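Local atomic coordinates of o-succinylbenzoate synthase (Synechococcus elongatus, PDB entry 2OZT), a protein that catalyses the dehydration of a hydroxy-succinyl-cyclohexadiene carboxylate to 2-succinylbenzoate, a divalent-metal-dependent step in phylloquinone biosynthesis. Residues S209-Q212 with A217-L220; A228-W233 with F242-A247; D253-L258 with L268-A273; A282-L287 with H294-G299. All coordinates share one frame; numbering follows the deposited sequence.

Interaction 1: residues S209-Q212 with A217-L220; sequences SLAQ and AIAL
I218 lays the end methyl of its longer branch on the backbone of A211, so that a strand side chain meets a helix main chain rather than another long side chain. The atom that does the touching is CD1: it lies 3.7 Å from both the N and the CA of A211, with A211 CB slightly farther, at 4.1 Å. On the preceding residue it is the root of the side chain that takes part, L210 CB sitting 3.9 Å from I218 CD1. The fully extended second torsion of I218 (chi2 -179°) carries CD1 away from the strand, to L210 CB and the A211 backbone. The small side chain of A211 is consistent with this close approach, the CA atoms of A211 and I218 being 6.0 Å apart. The helix and strand are the second half of a beta-alpha-beta crossover, strand 192-196 to helix 204-213 to strand 218-220, the repeating step of the enolase-superfamily barrel. Directly after L220 comes D221, a magnesium ligand that here binds sodium, so the strand that carries I218 leads directly to the metal site. The same isoleucine also rests on F181 of helix 174-187 and on the loop residues P198 and W238, while L210 turns to A177 and N178 of the neighbouring helix.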
loop_
_atom_site.group_PDB
_atom_site.type_symbol
_atom_site.label_atom_id
_atom_site.label_comp_id
_atom_site.label_asym_id
_atom_site.label_seq_id
_atom_site.Cartn_x
_atom_site.Cartn_y
_atom_site.Cartn_z
ATOM N N SER A 209 -12.195 -19.872 -0.970
ATOM C CA SER A 209 -12.155 -21.241 -1.465
ATOM C C SER A 209 -10.990 -21.482 -2.438
ATOM O O SER A 209 -10.288 -22.476 -2.344
ATOM C CB SER A 209 -13.476 -21.607 -2.154
ATOM O OG SER A 209 -13.367 -22.940 -2.599
ATOM N N LEU A 210 -10.753 -20.521 -3.340
ATOM C CA LEU A 210 -9.589 -20.626 -4.213
ATOM C C LEU A 210 -8.297 -20.690 -3.388
ATOM O O LEU A 210 -7.454 -21.536 -3.612
ATOM C CB LEU A 210 -9.507 -19.428 -5.172
ATOM C CG LEU A 210 -10.431 -19.448 -6.393
ATOM C CD1 LEU A 210 -10.376 -18.082 -7.081
ATOM C CD2 LEU A 210 -10.044 -20.603 -7.343
ATOM N N ALA A 211 -8.124 -19.768 -2.441
ATOM C CA ALA A 211 -6.871 -19.807 -1.710
ATOM C C ALA A 211 -6.650 -21.126 -0.987
ATOM O O ALA A 211 -5.522 -21.563 -0.823
ATOM C CB ALA A 211 -6.844 -18.694 -0.731
ATOM N N GLN A 212 -7.755 -21.702 -0.503
ATOM C CA GLN A 212 -7.694 -22.962 0.246
ATOM C C GLN A 212 -7.479 -24.200 -0.639
ATOM O O GLN A 212 -7.215 -25.279 -0.125
ATOM C CB GLN A 212 -8.985 -23.139 1.055
ATOM C CG GLN A 212 -9.102 -22.107 2.196
ATOM C CD GLN A 212 -10.515 -22.052 2.798
ATOM O OE1 GLN A 212 -11.505 -22.334 2.120
ATOM N NE2 GLN A 212 -10.609 -21.636 4.032
ATOM N N ALA A 217 0.038 -19.256 -4.379
ATOM C CA ALA A 217 -0.402 -18.341 -3.338
ATOM C C ALA A 217 -1.224 -17.181 -3.883
ATOM O O ALA A 217 -1.015 -16.723 -4.994
ATOM C CB ALA A 217 0.790 -17.782 -2.522
ATOM N N ILE A 218 -2.132 -16.694 -3.068
ATOM C CA ILE A 218 -2.979 -15.562 -3.445
ATOM C C ILE A 218 -2.759 -14.439 -2.429
ATOM O O ILE A 218 -2.580 -14.703 -1.229
ATOM C CB ILE A 218 -4.475 -15.977 -3.492
ATOM C CG1 ILE A 218 -4.635 -17.132 -4.484
ATOM C CG2 ILE A 218 -5.363 -14.808 -3.888
ATOM C CD1 ILE A 218 -6.094 -17.596 -4.625
ATOM N N ALA A 219 -2.746 -13.207 -2.921
ATOM C CA ALA A 219 -2.648 -12.033 -2.052
ATOM C C ALA A 219 -3.906 -11.201 -2.138
ATOM O O ALA A 219 -4.443 -10.956 -3.211
ATOM C CB ALA A 219 -1.476 -11.187 -2.500
ATOM N N LEU A 220 -4.352 -10.665 -1.007
ATOM C CA LEU A 220 -5.452 -9.700 -0.999
ATOM C C LEU A 220 -4.921 -8.286 -1.015
ATOM O O LEU A 220 -3.903 -7.996 -0.375
ATOM C CB LEU A 220 -6.270 -9.857 0.296
ATOM C CG LEU A 220 -6.923 -11.236 0.415
ATOM C CD1 LEU A 220 -7.521 -11.323 1.794
ATOM C CD2 LEU A 220 -7.988 -11.512 -0.654
#

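Interaction 2: residues A228-W233 with F242-A247; sequences AEVQRW and FVIKTA
V230 is the helix residue through which 228-233 reaches both F242 and I244, and its fork can be followed branch by branch. From CB, CG1 runs anti to the backbone N (chi1 177°) and comes to the ring of F242, 4.0 Å from its CD1. The other branch, CG2, stands beside the backbone N and touches I244 CD1 at 3.8 Å, the two side chains crossing at about a right angle. A single beta-branched residue thus reaches two strand residues, F242, whose side chain points at the helix, and I244, whose CD1 end comes nearer to it. One turn further on, W233 adds its root: W233 CB lies 3.8 Å from F242 CE1, close to the plane of the phenyl ring and therefore at its edge. The indole itself leads off elsewhere, toward W204 and L208 of helix 204-213. Helix and strand run nearly antiparallel, their segment axes at 166° and 10.6 Å apart, as expected where a barrel helix returns alongside the next strand; here the unit is strand 218-220, helix 227-235, strand 241-244. Beyond I244, K245 is the predicted proton acceptor. Its NZ, 2.7 Å from V243 O and well above that carbonyl's plane, also holds V224 O and makes a salt bridge to D221. The helix contact, by contrast, is carried by methyl, methylene and ring carbons: such dispersive packing depends on shape and burial and imposes little direction, unlike the bonds of K245.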
loop_
_atom_site.group_PDB
_atom_site.type_symbol
_atom_site.label_atom_id
_atom_site.label_comp_id
_atom_site.label_asym_id
_atom_site.label_seq_id
_atom_site.Cartn_x
_atom_site.Cartn_y
_atom_site.Cartn_z
ATOM N N ALA A 228 -9.849 -3.320 10.196
ATOM C CA ALA A 228 -11.039 -4.192 10.362
ATOM C C ALA A 228 -11.149 -5.258 9.281
ATOM O O ALA A 228 -11.535 -6.388 9.579
ATOM C CB ALA A 228 -12.312 -3.350 10.434
ATOM N N GLU A 229 -10.813 -4.900 8.044
ATOM C CA GLU A 229 -10.858 -5.856 6.938
ATOM C C GLU A 229 -9.765 -6.880 7.109
ATOM O O GLU A 229 -9.993 -8.065 6.859
ATOM C CB GLU A 229 -10.689 -5.132 5.604
ATOM C CG GLU A 229 -11.934 -4.328 5.250
ATOM C CD GLU A 229 -11.808 -3.586 3.937
ATOM O OE1 GLU A 229 -10.753 -2.993 3.705
ATOM O OE2 GLU A 229 -12.771 -3.575 3.134
ATOM N N VAL A 230 -8.562 -6.466 7.487
ATOM C CA VAL A 230 -7.493 -7.437 7.756
ATOM C C VAL A 230 -7.921 -8.434 8.825
ATOM O O VAL A 230 -7.765 -9.651 8.661
ATOM C CB VAL A 230 -6.156 -6.759 8.138
ATOM C CG1 VAL A 230 -5.075 -7.786 8.490
ATOM C CG2 VAL A 230 -5.654 -5.844 6.968
ATOM N N GLN A 231 -8.452 -7.905 9.935
ATOM C CA GLN A 231 -8.890 -8.799 11.013
ATOM C C GLN A 231 -9.972 -9.766 10.528
ATOM O O GLN A 231 -9.937 -10.948 10.896
ATOM C CB GLN A 231 -9.390 -7.982 12.207
ATOM C CG GLN A 231 -9.871 -8.881 13.347
ATOM C CD GLN A 231 -10.309 -8.133 14.543
ATOM O OE1 GLN A 231 -9.476 -7.655 15.320
ATOM N NE2 GLN A 231 -11.624 -8.058 14.750
ATOM N N ARG A 232 -10.946 -9.272 9.754
ATOM C CA ARG A 232 -11.986 -10.182 9.206
ATOM C C ARG A 232 -11.386 -11.366 8.410
ATOM O O ARG A 232 -11.816 -12.541 8.533
ATOM C CB ARG A 232 -12.977 -9.386 8.355
ATOM C CG ARG A 232 -14.079 -10.211 7.702
ATOM C CD ARG A 232 -15.101 -9.278 7.004
ATOM N NE ARG A 232 -15.788 -8.419 7.988
ATOM C CZ ARG A 232 -15.633 -7.100 8.115
ATOM N NH1 ARG A 232 -14.846 -6.426 7.286
ATOM N NH2 ARG A 232 -16.291 -6.437 9.071
ATOM N N TRP A 233 -10.350 -11.080 7.619
ATOM C CA TRP A 233 -9.737 -12.129 6.792
ATOM C C TRP A 233 -8.865 -13.077 7.608
ATOM O O TRP A 233 -8.801 -14.270 7.343
ATOM C CB TRP A 233 -8.976 -11.479 5.656
ATOM C CG TRP A 233 -9.897 -11.123 4.515
ATOM C CD1 TRP A 233 -10.360 -9.887 4.148
ATOM C CD2 TRP A 233 -10.489 -12.056 3.613
ATOM N NE1 TRP A 233 -11.180 -9.993 3.037
ATOM C CE2 TRP A 233 -11.262 -11.317 2.692
ATOM C CE3 TRP A 233 -10.404 -13.448 3.473
ATOM C CZ2 TRP A 233 -11.966 -11.918 1.658
ATOM C CZ3 TRP A 233 -11.080 -14.051 2.431
ATOM C CH2 TRP A 233 -11.860 -13.296 1.540
ATOM N N PHE A 242 -1.277 -10.654 2.537
ATOM C CA PHE A 242 -2.076 -9.442 2.720
ATOM C C PHE A 242 -1.201 -8.277 2.269
ATOM O O PHE A 242 -0.058 -8.167 2.732
ATOM C CB PHE A 242 -2.289 -9.210 4.220
ATOM C CG PHE A 242 -3.145 -10.245 4.937
ATOM C CD1 PHE A 242 -4.474 -9.991 5.203
ATOM C CD2 PHE A 242 -2.575 -11.420 5.439
ATOM C CE1 PHE A 242 -5.248 -10.929 5.926
ATOM C CE2 PHE A 242 -3.357 -12.338 6.159
ATOM C CZ PHE A 242 -4.674 -12.075 6.388
ATOM N N VAL A 243 -1.699 -7.461 1.352
ATOM C CA VAL A 243 -0.942 -6.273 0.920
ATOM C C VAL A 243 -1.454 -5.101 1.781
ATOM O O VAL A 243 -2.619 -4.711 1.681
ATOM C CB VAL A 243 -1.157 -6.000 -0.577
ATOM C CG1 VAL A 243 -0.371 -4.764 -1.022
ATOM C CG2 VAL A 243 -0.742 -7.243 -1.407
ATOM N N ILE A 244 -0.602 -4.598 2.672
ATOM C CA ILE A 244 -1.008 -3.584 3.644
ATOM C C ILE A 244 -0.632 -2.201 3.153
ATOM O O ILE A 244 0.563 -1.939 2.872
ATOM C CB ILE A 244 -0.236 -3.826 4.959
ATOM C CG1 ILE A 244 -0.512 -5.218 5.548
ATOM C CG2 ILE A 244 -0.566 -2.724 6.008
ATOM C CD1 ILE A 244 -2.002 -5.508 5.843
ATOM N N LYS A 245 -1.638 -1.331 3.033
ATOM C CA LYS A 245 -1.378 0.084 2.727
ATOM C C LYS A 245 -1.428 0.850 4.027
ATOM O O LYS A 245 -2.486 1.239 4.507
ATOM C CB LYS A 245 -2.432 0.672 1.777
ATOM C CG LYS A 245 -2.306 0.180 0.315
ATOM C CD LYS A 245 -2.657 -1.321 0.056
ATOM C CE LYS A 245 -4.089 -1.692 0.435
ATOM N NZ LYS A 245 -4.282 -3.205 0.122
ATOM N N THR A 246 -0.245 1.004 4.620
ATOM C CA THR A 246 -0.174 1.534 5.980
ATOM C C THR A 246 -0.861 2.904 6.109
ATOM O O THR A 246 -1.491 3.178 7.142
ATOM C CB THR A 246 1.261 1.565 6.410
ATOM O OG1 THR A 246 1.807 0.243 6.368
ATOM C CG2 THR A 246 1.451 2.076 7.849
ATOM N N ALA A 247 -0.747 3.737 5.083
ATOM C CA ALA A 247 -1.343 5.073 5.176
ATOM C C ALA A 247 -2.860 5.033 5.238
ATOM O O ALA A 247 -3.504 6.019 5.647
ATOM C CB ALA A 247 -0.877 5.926 3.988
#

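Interaction 3: residues D253-L258 with L268-A273; sequences DSLSLL and LVFSSA
A purely apolar contact between a barrel helix and the strand that follows it joins L255 of helix 252-260 to L268 and F270 of strand 268-270, the seventh strand of the enolase-type barrel. One methyl does nearly all the work. L255 CD2 lies 3.7 Å from F270 CE1 and 3.9 Å from F270 CZ, near the plane of the ring, so the methyl abuts the aromatic edge and does not sit over a face. The leucine and the phenylalanine advance from opposite directions and meet between helix and strand. On the leucine, CG is set anti to the backbone N (chi1 -174°), which extends the side chain toward the strand and brings CD2 across a backbone separation that is large: the nearest CA atoms, of L255 and L268, are 10.4 Å apart. The same methyl grazes L268 CD1 at 4.2 Å, a looser touch from the residue two places before F270 on the strand. Because only the outer parts of these side chains bridge the distance, the buried area is modest, at 100 Å² over both segments. Other residues complete the packing. L255 also touches F249 of helix 246-249, L263 of the loop and W290 of helix 277-290; W290 meets the F270 ring with nearly parallel planes, and its NE1 is hydrogen-bonded to S256 OG. L268 touches F242 and I244 of strand 241-244, and F270 touches I244, so the contact lies where one strand neighbour and three helices converge.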
loop_
_atom_site.group_PDB
_atom_site.type_symbol
_atom_site.label_atom_id
_atom_site.label_comp_id
_atom_site.label_asym_id
_atom_site.label_seq_id
_atom_site.Cartn_x
_atom_site.Cartn_y
_atom_site.Cartn_z
ATOM N N ASP A 253 -0.386 0.868 15.483
ATOM C CA ASP A 253 -0.394 -0.055 16.639
ATOM C C ASP A 253 -1.383 -1.179 16.436
ATOM O O ASP A 253 -1.216 -2.282 16.979
ATOM C CB ASP A 253 -0.703 0.670 17.948
ATOM C CG ASP A 253 0.469 1.448 18.488
ATOM O OD1 ASP A 253 1.613 1.285 18.010
ATOM O OD2 ASP A 253 0.228 2.255 19.432
ATOM N N SER A 254 -2.414 -0.958 15.611
ATOM C CA SER A 254 -3.367 -2.045 15.319
ATOM C C SER A 254 -2.746 -3.179 14.470
ATOM O O SER A 254 -3.134 -4.333 14.628
ATOM C CB SER A 254 -4.615 -1.515 14.620
ATOM O OG SER A 254 -5.349 -0.637 15.468
ATOM N N LEU A 255 -1.771 -2.861 13.621
ATOM C CA LEU A 255 -1.122 -3.950 12.862
ATOM C C LEU A 255 -0.253 -4.734 13.835
ATOM O O LEU A 255 -0.265 -5.938 13.852
ATOM C CB LEU A 255 -0.274 -3.333 11.745
ATOM C CG LEU A 255 0.291 -4.441 10.851
ATOM C CD1 LEU A 255 -0.783 -5.213 10.053
ATOM C CD2 LEU A 255 1.281 -3.842 9.896
ATOM N N SER A 256 0.466 -4.046 14.701
ATOM C CA SER A 256 1.305 -4.772 15.656
ATOM C C SER A 256 0.482 -5.687 16.560
ATOM O O SER A 256 0.930 -6.785 16.907
ATOM C CB SER A 256 2.063 -3.769 16.532
ATOM O OG SER A 256 2.957 -3.016 15.740
ATOM N N LEU A 257 -0.682 -5.194 17.001
ATOM C CA LEU A 257 -1.592 -6.032 17.782
ATOM C C LEU A 257 -2.032 -7.273 17.012
ATOM O O LEU A 257 -2.006 -8.388 17.570
ATOM C CB LEU A 257 -2.794 -5.197 18.240
ATOM C CG LEU A 257 -3.766 -5.955 19.145
ATOM C CD1 LEU A 257 -3.015 -6.392 20.403
ATOM C CD2 LEU A 257 -4.847 -4.950 19.498
ATOM N N LEU A 258 -2.421 -7.106 15.746
ATOM C CA LEU A 258 -2.794 -8.244 14.916
ATOM C C LEU A 258 -1.655 -9.240 14.798
ATOM O O LEU A 258 -1.876 -10.450 14.841
ATOM C CB LEU A 258 -3.247 -7.776 13.521
ATOM C CG LEU A 258 -4.669 -7.247 13.396
ATOM C CD1 LEU A 258 -4.866 -6.441 12.130
ATOM C CD2 LEU A 258 -5.651 -8.430 13.460
ATOM N N LEU A 268 2.858 -10.619 5.068
ATOM C CA LEU A 268 2.639 -9.181 4.751
ATOM C C LEU A 268 3.527 -8.674 3.621
ATOM O O LEU A 268 4.729 -8.979 3.557
ATOM C CB LEU A 268 2.905 -8.300 5.986
ATOM C CG LEU A 268 2.090 -8.663 7.221
ATOM C CD1 LEU A 268 2.319 -7.591 8.257
ATOM C CD2 LEU A 268 0.584 -8.818 6.927
ATOM N N VAL A 269 2.916 -7.821 2.802
ATOM C CA VAL A 269 3.649 -7.031 1.811
ATOM C C VAL A 269 3.181 -5.589 2.008
ATOM O O VAL A 269 1.983 -5.310 1.974
ATOM C CB VAL A 269 3.303 -7.493 0.377
ATOM C CG1 VAL A 269 3.946 -6.552 -0.657
ATOM C CG2 VAL A 269 3.839 -8.924 0.167
ATOM N N PHE A 270 4.127 -4.681 2.260
ATOM C CA PHE A 270 3.734 -3.306 2.457
ATOM C C PHE A 270 3.796 -2.500 1.170
ATOM O O PHE A 270 4.794 -2.550 0.471
ATOM C CB PHE A 270 4.690 -2.678 3.489
ATOM C CG PHE A 270 4.554 -3.257 4.868
ATOM C CD1 PHE A 270 3.670 -2.694 5.758
ATOM C CD2 PHE A 270 5.341 -4.326 5.285
ATOM C CE1 PHE A 270 3.504 -3.240 7.063
ATOM C CE2 PHE A 270 5.182 -4.896 6.553
ATOM C CZ PHE A 270 4.292 -4.308 7.445
ATOM N N SER A 271 2.720 -1.761 0.885
ATOM C CA SER A 271 2.618 -1.034 -0.373
ATOM C C SER A 271 2.124 0.366 -0.257
ATOM O O SER A 271 1.654 0.814 0.815
ATOM C CB SER A 271 1.725 -1.819 -1.343
ATOM O OG SER A 271 0.377 -1.643 -1.030
ATOM N N SER A 272 2.319 1.083 -1.362
ATOM C CA SER A 272 1.971 2.503 -1.434
ATOM C C SER A 272 0.542 2.780 -1.836
ATOM O O SER A 272 -0.032 2.091 -2.677
ATOM C CB SER A 272 2.883 3.194 -2.444
ATOM O OG SER A 272 2.537 4.574 -2.568
ATOM N N ALA A 273 -0.060 3.793 -1.238
ATOM C CA ALA A 273 -1.373 4.305 -1.642
ATOM C C ALA A 273 -1.174 5.653 -2.359
ATOM O O ALA A 273 -2.041 6.537 -2.265
ATOM C CB ALA A 273 -2.224 4.533 -0.405
#

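Interaction 4: residues A282-L287 with H294-G299; sequences AIFHLL and HALGFG. With PO4 (phosphate ion), chain B.
F284 points the edge of its ring at the middle of F298, a T-shaped aromatic pair set between a barrel helix and an irregular segment. The planes are turned 80° from each other and the centroids are 5.7 Å apart, with F284 CE1 over the centre of the F298 face. At the rim of that same ring I283 CD1 closes in, 4.0 Å from F298 CZ, so F298 is contacted on a face and at its edge. Further along the same helix face, L296 CD1 lies 3.6 Å from F284 CZ and 3.7 Å from L287 CD1, the two leucines meeting tip to tip. Between L296 and F298 the chain makes an inverse gamma turn centred on G297, and the side chains before and after it both point to the helix. At the start of the segment a phosphate ion, probably from the crystallisation liquor, is held by an almost straight bond from H294 ND1 to O4 (2.9 Å, 172°) and by A295 N to O1 (2.8 Å); R165 and T134 add bonds. With NE2 bonded to Q266 O, the imidazole is probably doubly protonated. An alanine in place of H294 would remove the imidazole's bonds and would probably leave the Q266 carbonyl without this donor and the phosphate more weakly held. Backbone bonds from L296 to P109 and C111, and from G297 to F270 and S272, place 294-299 between strand 268-270 and the chain leading into strand 112-114, consistent with the closing strand of a (beta/alpha)7beta barrel, with helix 277-290 packed outside.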
loop_
_atom_site.group_PDB
_atom_site.type_symbol
_atom_site.label_atom_id
_atom_site.label_comp_id
_atom_site.label_asym_id
_atom_site.label_seq_id
_atom_site.Cartn_x
_atom_site.Cartn_y
_atom_site.Cartn_z
ATOM N N ALA A 282 7.070 8.339 7.342
ATOM C CA ALA A 282 6.488 7.728 8.516
ATOM C C ALA A 282 6.398 6.205 8.389
ATOM O O ALA A 282 6.623 5.474 9.361
ATOM C CB ALA A 282 5.104 8.285 8.769
ATOM N N ILE A 283 6.025 5.722 7.199
ATOM C CA ILE A 283 5.932 4.292 7.000
ATOM C C ILE A 283 7.322 3.644 7.054
ATOM O O ILE A 283 7.489 2.606 7.697
ATOM C CB ILE A 283 5.223 3.982 5.653
ATOM C CG1 ILE A 283 3.761 4.420 5.729
ATOM C CG2 ILE A 283 5.286 2.476 5.365
ATOM C CD1 ILE A 283 3.044 4.433 4.310
ATOM N N PHE A 284 8.290 4.229 6.346
ATOM C CA PHE A 284 9.657 3.695 6.456
ATOM C C PHE A 284 10.153 3.681 7.919
ATOM O O PHE A 284 10.887 2.750 8.294
ATOM C CB PHE A 284 10.637 4.403 5.523
ATOM C CG PHE A 284 10.603 3.856 4.109
ATOM C CD1 PHE A 284 9.445 3.952 3.334
ATOM C CD2 PHE A 284 11.735 3.266 3.564
ATOM C CE1 PHE A 284 9.423 3.433 2.025
ATOM C CE2 PHE A 284 11.735 2.779 2.288
ATOM C CZ PHE A 284 10.590 2.853 1.494
ATOM N N HIS A 285 9.784 4.671 8.739
ATOM C CA HIS A 285 10.146 4.605 10.156
ATOM C C HIS A 285 9.500 3.376 10.803
ATOM O O HIS A 285 10.130 2.668 11.599
ATOM C CB HIS A 285 9.653 5.900 10.831
ATOM C CG HIS A 285 9.662 5.865 12.336
ATOM N ND1 HIS A 285 10.821 5.747 13.070
ATOM C CD2 HIS A 285 8.651 5.916 13.236
ATOM C CE1 HIS A 285 10.527 5.722 14.359
ATOM N NE2 HIS A 285 9.219 5.834 14.490
ATOM N N LEU A 286 8.209 3.168 10.545
ATOM C CA LEU A 286 7.541 2.005 11.115
ATOM C C LEU A 286 8.192 0.672 10.657
ATOM O O LEU A 286 8.238 -0.295 11.408
ATOM C CB LEU A 286 6.060 2.004 10.708
ATOM C CG LEU A 286 5.242 3.111 11.422
ATOM C CD1 LEU A 286 3.946 3.388 10.683
ATOM C CD2 LEU A 286 4.946 2.651 12.853
ATOM N N LEU A 287 8.676 0.636 9.415
ATOM C CA LEU A 287 9.356 -0.556 8.927
ATOM C C LEU A 287 10.634 -0.884 9.688
ATOM O O LEU A 287 11.112 -2.013 9.619
ATOM C CB LEU A 287 9.651 -0.406 7.434
ATOM C CG LEU A 287 8.392 -0.321 6.497
ATOM C CD1 LEU A 287 8.777 -0.136 5.048
ATOM C CD2 LEU A 287 7.511 -1.555 6.663
ATOM N N HIS A 294 9.505 -8.920 2.348
ATOM C CA HIS A 294 9.178 -8.945 0.915
ATOM C C HIS A 294 9.359 -7.573 0.331
ATOM O O HIS A 294 9.191 -6.553 1.042
ATOM C CB HIS A 294 7.729 -9.383 0.713
ATOM C CG HIS A 294 7.453 -10.746 1.271
ATOM N ND1 HIS A 294 8.083 -11.878 0.793
ATOM C CD2 HIS A 294 6.629 -11.157 2.276
ATOM C CE1 HIS A 294 7.652 -12.936 1.471
ATOM N NE2 HIS A 294 6.788 -12.529 2.387
ATOM N N ALA A 295 9.692 -7.522 -0.957
ATOM C CA ALA A 295 9.913 -6.255 -1.658
ATOM C C ALA A 295 8.684 -5.378 -1.495
ATOM O O ALA A 295 7.546 -5.845 -1.626
ATOM C CB ALA A 295 10.118 -6.530 -3.167
ATOM N N LEU A 296 8.927 -4.101 -1.211
ATOM C CA LEU A 296 7.840 -3.164 -0.947
ATOM C C LEU A 296 7.141 -2.693 -2.196
ATOM O O LEU A 296 7.799 -2.466 -3.251
ATOM C CB LEU A 296 8.373 -1.875 -0.266
ATOM C CG LEU A 296 9.212 -2.017 1.001
ATOM C CD1 LEU A 296 9.623 -0.632 1.505
ATOM C CD2 LEU A 296 8.410 -2.798 2.090
ATOM N N GLY A 297 5.829 -2.496 -2.089
ATOM C CA GLY A 297 5.073 -2.001 -3.252
ATOM C C GLY A 297 5.138 -0.485 -3.323
ATOM O O GLY A 297 4.090 0.183 -3.378
ATOM N N PHE A 298 6.362 0.050 -3.354
ATOM C CA PHE A 298 6.568 1.496 -3.385
ATOM C C PHE A 298 7.256 1.952 -4.657
ATOM O O PHE A 298 7.771 3.099 -4.701
ATOM C CB PHE A 298 7.337 1.955 -2.140
ATOM C CG PHE A 298 6.450 2.139 -0.915
ATOM C CD1 PHE A 298 5.964 3.406 -0.579
ATOM C CD2 PHE A 298 6.069 1.057 -0.114
ATOM C CE1 PHE A 298 5.132 3.573 0.540
ATOM C CE2 PHE A 298 5.258 1.233 0.998
ATOM C CZ PHE A 298 4.793 2.495 1.324
ATOM N N GLY A 299 7.164 1.113 -5.695
ATOM C CA GLY A 299 7.785 1.410 -7.021
ATOM C C GLY A 299 6.891 2.280 -7.870
ATOM O O GLY A 299 6.642 1.967 -9.033
HETATM P P PO4 B . 9.937 -10.945 -2.228
HETATM O O1 PO4 B . 10.742 -9.686 -2.311
HETATM O O2 PO4 B . 8.518 -10.513 -2.093
HETATM O O3 PO4 B . 10.121 -11.706 -3.542
HETATM O O4 PO4 B . 10.185 -11.983 -1.149
#

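How the interactions relate
All four contacts are buried and all pack helix residues against the wall of one barrel, but they differ in depth and chemistry. Interaction 1 lies farthest from the chain centre; it and interaction 3 are equally small at 100 Å², the first a methyl on a helix backbone and its CB atoms. Interactions 2 and 3 pack aliphatic carbons on phenylalanine rings, while interaction 4 alone adds a T-shaped ring pair and an anion. The strand-side segments are neighbours laced by main-chain bonds: L220 O to V243 N (2.8 Å), I244 N to V269 O (2.8 Å) and F270 O to G297 N (2.8 Å). Interactions 2 and 4 also touch directly, T246 packing on I283 and L286.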